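Long-range contacts in phosphoglycerol transferase GacH (Streptococcus pyogenes MGAS5005, PDB 6DGM), which probably transfers glycerol phosphate onto the rhamnose polysaccharide of the streptococcal cell wall, the part described being its manganese-binding, sulfatase-like catalytic domain: residues T40-L45 and I263-Y268; I136-A141 and Q199-I204. One frame throughout, in Å; residues are numbered along the deposited sequence.

Contact 1 of 2, residues T40-L45 and I263-Y268; sequences TVIYLL and ITVVFY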
loop_
_atom_site.group_PDB
_atom_site.type_symbol
_atom_site.label_atom_id
_atom_site.label_comp_id
_atom_site.label_asym_id
_atom_site.label_seq_id
_atom_site.Cartn_x
_atom_site.Cartn_y
_atom_site.Cartn_z
ATOM N N THR A 40 -7.559 -8.405 -12.273
ATOM C CA THR A 40 -6.358 -8.843 -11.571
ATOM C C THR A 40 -5.692 -7.616 -10.965
ATOM O O THR A 40 -5.572 -6.575 -11.612
ATOM C CB THR A 40 -5.428 -9.589 -12.519
ATOM O OG1 THR A 40 -5.958 -10.915 -12.698
ATOM C CG2 THR A 40 -3.990 -9.662 -11.998
ATOM N N VAL A 41 -5.327 -7.725 -9.703
ATOM C CA VAL A 41 -4.881 -6.591 -8.908
ATOM C C VAL A 41 -3.536 -6.937 -8.291
ATOM O O VAL A 41 -3.363 -8.036 -7.742
ATOM C CB VAL A 41 -5.915 -6.227 -7.825
ATOM C CG1 VAL A 41 -5.316 -5.240 -6.871
ATOM C CG2 VAL A 41 -7.190 -5.670 -8.496
ATOM N N ILE A 42 -2.589 -6.009 -8.407
ATOM C CA ILE A 42 -1.237 -6.156 -7.879
ATOM C C ILE A 42 -0.988 -5.012 -6.903
ATOM O O ILE A 42 -1.015 -3.844 -7.304
ATOM C CB ILE A 42 -0.191 -6.130 -9.001
ATOM C CG1 ILE A 42 -0.421 -7.280 -9.990
ATOM C CG2 ILE A 42 1.209 -6.203 -8.395
ATOM C CD1 ILE A 42 0.262 -7.077 -11.342
ATOM N N TYR A 43 -0.768 -5.336 -5.635
ATOM C CA TYR A 43 -0.346 -4.352 -4.642
ATOM C C TYR A 43 1.169 -4.439 -4.567
ATOM O O TYR A 43 1.710 -5.484 -4.202
ATOM C CB TYR A 43 -0.968 -4.614 -3.270
ATOM C CG TYR A 43 -2.376 -4.094 -3.075
ATOM C CD1 TYR A 43 -3.182 -3.767 -4.156
ATOM C CD2 TYR A 43 -2.905 -3.948 -1.802
ATOM C CE1 TYR A 43 -4.478 -3.300 -3.966
ATOM C CE2 TYR A 43 -4.192 -3.482 -1.604
ATOM C CZ TYR A 43 -4.972 -3.160 -2.678
ATOM O OH TYR A 43 -6.257 -2.685 -2.483
ATOM N N LEU A 44 1.845 -3.369 -4.957
ATOM C CA LEU A 44 3.297 -3.369 -5.160
ATOM C C LEU A 44 3.884 -2.372 -4.172
ATOM O O LEU A 44 3.881 -1.162 -4.416
ATOM C CB LEU A 44 3.604 -2.975 -6.593
ATOM C CG LEU A 44 4.961 -3.358 -7.191
ATOM C CD1 LEU A 44 6.091 -2.853 -6.318
ATOM C CD2 LEU A 44 5.079 -4.844 -7.383
ATOM N N LEU A 45 4.341 -2.879 -3.030
ATOM C CA LEU A 45 5.055 -2.086 -2.036
ATOM C C LEU A 45 6.495 -1.994 -2.512
ATOM O O LEU A 45 7.209 -2.997 -2.537
ATOM C CB LEU A 45 4.935 -2.752 -0.672
ATOM C CG LEU A 45 5.487 -1.987 0.542
ATOM C CD1 LEU A 45 5.058 -2.635 1.859
ATOM C CD2 LEU A 45 7.026 -1.849 0.484
ATOM N N ILE A 263 -5.855 -5.513 -15.616
ATOM C CA ILE A 263 -4.881 -5.575 -14.529
ATOM C C ILE A 263 -4.719 -4.171 -13.965
ATOM O O ILE A 263 -4.518 -3.219 -14.723
ATOM C CB ILE A 263 -3.521 -6.105 -15.035
ATOM C CG1 ILE A 263 -3.648 -7.561 -15.505
ATOM C CG2 ILE A 263 -2.470 -5.986 -13.953
ATOM C CD1 ILE A 263 -2.432 -8.085 -16.264
ATOM N N THR A 264 -4.781 -4.040 -12.637
ATOM C CA THR A 264 -4.526 -2.753 -11.986
ATOM C C THR A 264 -3.432 -2.933 -10.945
ATOM O O THR A 264 -3.427 -3.919 -10.209
ATOM C CB THR A 264 -5.803 -2.161 -11.372
ATOM O OG1 THR A 264 -6.754 -1.896 -12.412
ATOM C CG2 THR A 264 -5.521 -0.842 -10.664
ATOM N N VAL A 265 -2.493 -1.995 -10.933
ATOM C CA VAL A 265 -1.364 -1.978 -10.009
ATOM C C VAL A 265 -1.550 -0.807 -9.051
ATOM O O VAL A 265 -1.757 0.335 -9.483
ATOM C CB VAL A 265 -0.031 -1.818 -10.758
ATOM C CG1 VAL A 265 1.128 -1.755 -9.777
ATOM C CG2 VAL A 265 0.182 -2.945 -11.782
ATOM N N VAL A 266 -1.462 -1.092 -7.754
ATOM C CA VAL A 266 -1.350 -0.076 -6.715
ATOM C C VAL A 266 0.117 -0.073 -6.298
ATOM O O VAL A 266 0.594 -1.034 -5.697
ATOM C CB VAL A 266 -2.259 -0.380 -5.520
ATOM C CG1 VAL A 266 -2.106 0.697 -4.457
ATOM C CG2 VAL A 266 -3.722 -0.512 -5.955
ATOM N N PHE A 267 0.842 0.982 -6.655
ATOM C CA PHE A 267 2.286 1.073 -6.482
ATOM C C PHE A 267 2.565 2.184 -5.488
ATOM O O PHE A 267 2.057 3.293 -5.645
ATOM C CB PHE A 267 2.908 1.438 -7.837
ATOM C CG PHE A 267 4.401 1.523 -7.828
ATOM C CD1 PHE A 267 5.030 2.690 -7.425
ATOM C CD2 PHE A 267 5.174 0.451 -8.246
ATOM C CE1 PHE A 267 6.408 2.787 -7.417
ATOM C CE2 PHE A 267 6.572 0.547 -8.244
ATOM C CZ PHE A 267 7.176 1.724 -7.826
ATOM N N TYR A 268 3.405 1.910 -4.485
ATOM C CA TYR A 268 3.656 2.926 -3.474
ATOM C C TYR A 268 4.966 2.644 -2.759
ATOM O O TYR A 268 5.358 1.487 -2.585
ATOM C CB TYR A 268 2.506 3.007 -2.443
ATOM C CG TYR A 268 2.404 1.795 -1.537
ATOM C CD1 TYR A 268 1.834 0.608 -1.985
ATOM C CD2 TYR A 268 2.872 1.846 -0.221
ATOM C CE1 TYR A 268 1.732 -0.494 -1.156
ATOM C CE2 TYR A 268 2.776 0.742 0.617
ATOM C CZ TYR A 268 2.203 -0.414 0.148
ATOM O OH TYR A 268 2.105 -1.493 0.995
#
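Leu-45 lies across the Tyr-268 ring, its CA over one face, offset toward the rim and 4.1 Å from the ring centroid. Its branch continues toward the phenol end, where CD1 comes within 3.3 Å of Tyr-268 OH. Tyr-268 CG sits between the backbone N and the carbonyl carbon (chi1 69°). The far end of the ring comes nearer the neighbouring strand than its CB does. On the same face of the sheet Tyr-43 runs beside Val-266, CE1 lying 3.5 Å from Val-266 CG2, while Tyr-43 OH is hydrogen-bonded to Thr-315 OG1. These two strands are parallel neighbours in the middle of the mixed sheet of the alkaline phosphatase-like fold, with helices on both faces. Five backbone hydrogen bonds join them in regular register, from Thr-264 N to Thr-40 O at 2.8 Å through to Tyr-268 N to Leu-44 O at 3.1 Å. The other face is largely apolar: Leu-44 points the same way as Phe-267, CD1 resting 3.9 Å from CD2 of that phenylalanine, and helix 182-192 packs over both through Tyr-186. Further back, Ile-42 CD1 reaches obliquely over to Ile-263 CG2 at 3.9 Å, with Val-265 CG2 slightly farther off.

Contact 2 of 2, residues I136-A141 and Q199-I204; sequences IAMHPA and QFFSVI. With 1GP (sn-glycerol-1-phosphate), chain D.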
loop_
_atom_site.group_PDB
_atom_site.type_symbol
_atom_site.label_atom_id
_atom_site.label_comp_id
_atom_site.label_asym_id
_atom_site.label_seq_id
_atom_site.Cartn_x
_atom_site.Cartn_y
_atom_site.Cartn_z
ATOM N N ILE A 136 -1.519 -14.581 -4.381
ATOM C CA ILE A 136 -0.078 -14.802 -4.447
ATOM C C ILE A 136 0.638 -13.686 -3.710
ATOM O O ILE A 136 0.399 -12.511 -3.994
ATOM C CB ILE A 136 0.407 -14.858 -5.915
ATOM C CG1 ILE A 136 -0.294 -15.995 -6.665
ATOM C CG2 ILE A 136 1.948 -14.950 -5.964
ATOM C CD1 ILE A 136 -0.048 -15.995 -8.184
ATOM N N ALA A 137 1.524 -14.048 -2.770
ATOM C CA ALA A 137 2.410 -13.103 -2.112
ATOM C C ALA A 137 3.847 -13.320 -2.567
ATOM O O ALA A 137 4.230 -14.428 -2.926
ATOM C CB ALA A 137 2.338 -13.252 -0.570
ATOM N N MET A 138 4.638 -12.248 -2.551
ATOM C CA MET A 138 6.021 -12.297 -3.012
ATOM C C MET A 138 6.876 -11.330 -2.216
ATOM O O MET A 138 6.529 -10.151 -2.116
ATOM C CB MET A 138 6.095 -11.888 -4.488
ATOM C CG MET A 138 5.237 -12.735 -5.377
ATOM S SD MET A 138 5.211 -12.169 -7.109
ATOM C CE MET A 138 6.887 -12.073 -7.448
ATOM N N HIS A 139 8.010 -11.813 -1.699
ATOM C CA HIS A 139 8.955 -10.953 -0.987
ATOM C C HIS A 139 10.342 -11.584 -0.968
ATOM O O HIS A 139 10.499 -12.695 -0.447
ATOM C CB HIS A 139 8.495 -10.748 0.453
ATOM C CG HIS A 139 9.451 -9.941 1.284
ATOM N ND1 HIS A 139 9.857 -8.673 0.926
ATOM C CD2 HIS A 139 10.043 -10.201 2.476
ATOM C CE1 HIS A 139 10.660 -8.189 1.859
ATOM N NE2 HIS A 139 10.803 -9.106 2.800
ATOM N N PRO A 140 11.383 -10.926 -1.527
ATOM C CA PRO A 140 12.702 -11.584 -1.590
ATOM C C PRO A 140 13.507 -11.463 -0.294
ATOM O O PRO A 140 14.581 -10.869 -0.242
ATOM C CB PRO A 140 13.363 -10.914 -2.800
ATOM C CG PRO A 140 12.622 -9.699 -3.087
ATOM C CD PRO A 140 11.295 -9.745 -2.412
ATOM N N ALA A 141 12.979 -12.066 0.762
ATOM C CA ALA A 141 13.713 -12.285 2.005
ATOM C C ALA A 141 13.068 -13.504 2.657
ATOM O O ALA A 141 12.441 -14.319 1.970
ATOM C CB ALA A 141 13.713 -11.022 2.879
ATOM N N GLN A 199 -6.489 -12.656 -10.446
ATOM C CA GLN A 199 -5.493 -12.903 -9.423
ATOM C C GLN A 199 -5.270 -11.665 -8.566
ATOM O O GLN A 199 -5.434 -10.527 -9.015
ATOM C CB GLN A 199 -4.158 -13.312 -10.064
ATOM C CG GLN A 199 -4.235 -14.592 -10.870
ATOM C CD GLN A 199 -2.997 -14.770 -11.726
ATOM O OE1 GLN A 199 -2.737 -13.966 -12.620
ATOM N NE2 GLN A 199 -2.216 -15.796 -11.433
ATOM N N PHE A 200 -4.894 -11.906 -7.314
ATOM C CA PHE A 200 -4.465 -10.846 -6.409
ATOM C C PHE A 200 -3.035 -11.123 -5.981
ATOM O O PHE A 200 -2.736 -12.188 -5.423
ATOM C CB PHE A 200 -5.356 -10.723 -5.172
ATOM C CG PHE A 200 -4.851 -9.678 -4.218
ATOM C CD1 PHE A 200 -5.080 -8.343 -4.485
ATOM C CD2 PHE A 200 -4.092 -10.023 -3.121
ATOM C CE1 PHE A 200 -4.592 -7.370 -3.653
ATOM C CE2 PHE A 200 -3.587 -9.045 -2.288
ATOM C CZ PHE A 200 -3.848 -7.719 -2.563
ATOM N N PHE A 201 -2.156 -10.160 -6.234
ATOM C CA PHE A 201 -0.757 -10.245 -5.844
ATOM C C PHE A 201 -0.478 -9.226 -4.755
ATOM O O PHE A 201 -0.847 -8.059 -4.889
ATOM C CB PHE A 201 0.148 -9.878 -7.024
ATOM C CG PHE A 201 0.207 -10.912 -8.124
ATOM C CD1 PHE A 201 -0.787 -10.984 -9.092
ATOM C CD2 PHE A 201 1.285 -11.769 -8.217
ATOM C CE1 PHE A 201 -0.711 -11.917 -10.117
ATOM C CE2 PHE A 201 1.380 -12.685 -9.232
ATOM C CZ PHE A 201 0.371 -12.765 -10.195
ATOM N N SER A 202 0.193 -9.667 -3.692
ATOM C CA SER A 202 0.733 -8.768 -2.679
ATOM C C SER A 202 2.244 -8.886 -2.734
ATOM O O SER A 202 2.801 -9.927 -2.373
ATOM C CB SER A 202 0.240 -9.120 -1.282
ATOM O OG SER A 202 0.775 -8.178 -0.341
ATOM N N VAL A 203 2.907 -7.825 -3.173
ATOM C CA VAL A 203 4.335 -7.851 -3.461
ATOM C C VAL A 203 5.041 -6.848 -2.565
ATOM O O VAL A 203 4.581 -5.712 -2.398
ATOM C CB VAL A 203 4.576 -7.520 -4.943
ATOM C CG1 VAL A 203 6.047 -7.571 -5.267
ATOM C CG2 VAL A 203 3.801 -8.478 -5.852
ATOM N N ILE A 204 6.175 -7.267 -2.005
ATOM C CA ILE A 204 7.002 -6.418 -1.159
ATOM C C ILE A 204 8.435 -6.518 -1.675
ATOM O O ILE A 204 9.079 -7.566 -1.532
ATOM C CB ILE A 204 6.935 -6.844 0.310
ATOM C CG1 ILE A 204 5.494 -6.881 0.841
ATOM C CG2 ILE A 204 7.760 -5.896 1.188
ATOM C CD1 ILE A 204 4.851 -8.272 0.746
HETATM C C3 1GP D . 12.210 -7.233 5.193
HETATM O O3 1GP D . 10.143 -6.067 4.631
HETATM C C2 1GP D . 11.208 -6.174 5.598
HETATM O O2 1GP D . 11.680 -8.554 5.273
HETATM C C1 1GP D . 11.887 -4.824 5.771
HETATM O O1P 1GP D . 11.017 -3.908 6.445
HETATM O O2P 1GP D . 11.826 -1.452 5.826
HETATM O O3P 1GP D . 10.644 -2.101 8.086
HETATM O O4P 1GP D . 13.023 -2.856 7.590
HETATM P P 1GP D . 11.635 -2.505 6.971
#
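His-139 and Ile-204 meet near the C-terminal ends of the strands, and the polar contacts gather there. The imidazole gives its ND1 hydrogen to Ile-204 O in a short, nearly straight bond of 2.8 Å, 172° at the hydrogen. That oxygen lies almost in the ring plane, although ND1 itself stands well above the plane of the carbonyl. CG is anti to the backbone N (chi1 177°); on the far side of the ring from ND1, NE2 is hydrogen-bonded to O2 of sn-glycerol-1-phosphate at 2.7 Å.

Four backbone hydrogen bonds bind the parallel strands, from Ile-136 N to Phe-200 O through to Ile-204 N to Met-138 O.

Apolar contacts line one face. Ile-136 runs alongside Phe-201, its CD1 3.8 Å from both CE2 and CZ of the ring. Met-138 SD lies at the edge of the Phe-201 ring, 4.1 Å from CD2, a Met-aromatic contact; the same SD also touches Val-203 CG2. Helix 182-192 covers this face through Ile-189 and Val-185. On the opposite face Ala-137 lies near Tyr-152, whose hydroxyl is hydrogen-bonded to Ser-202 OG.

The chain turns a corner in an inverse gamma turn centred on Pro-140, closed by Ala-141 N to His-139 O at 2.8 Å. Ligand-binding residues at the C-terminal ends of parallel strands are characteristic of the active site of alkaline phosphatase-like enzymes.

In the fold
Both contacts are buried and belong to one sheet: strands 40-46 and 200-204 are neighbours, so the four segments run in the order 136-141, 199-204, 40-45, 263-268, all parallel. Contact 2 is nested within the chain loop closed by contact 1. Probable backbone hydrogen bonds of Tyr-43 with Phe-201 and Val-203 sew the two together, and helix 182-192 packs on the same face of both. Contact 1 lies nearer the centre of the chain; its cross-strand side-chain contacts are mainly apolar, and its Leu-45 side chain comes within about 5 Å of the manganese ion. Contact 2, nearer one side of the sheet, ends in a polar histidine that touches the ligand directly.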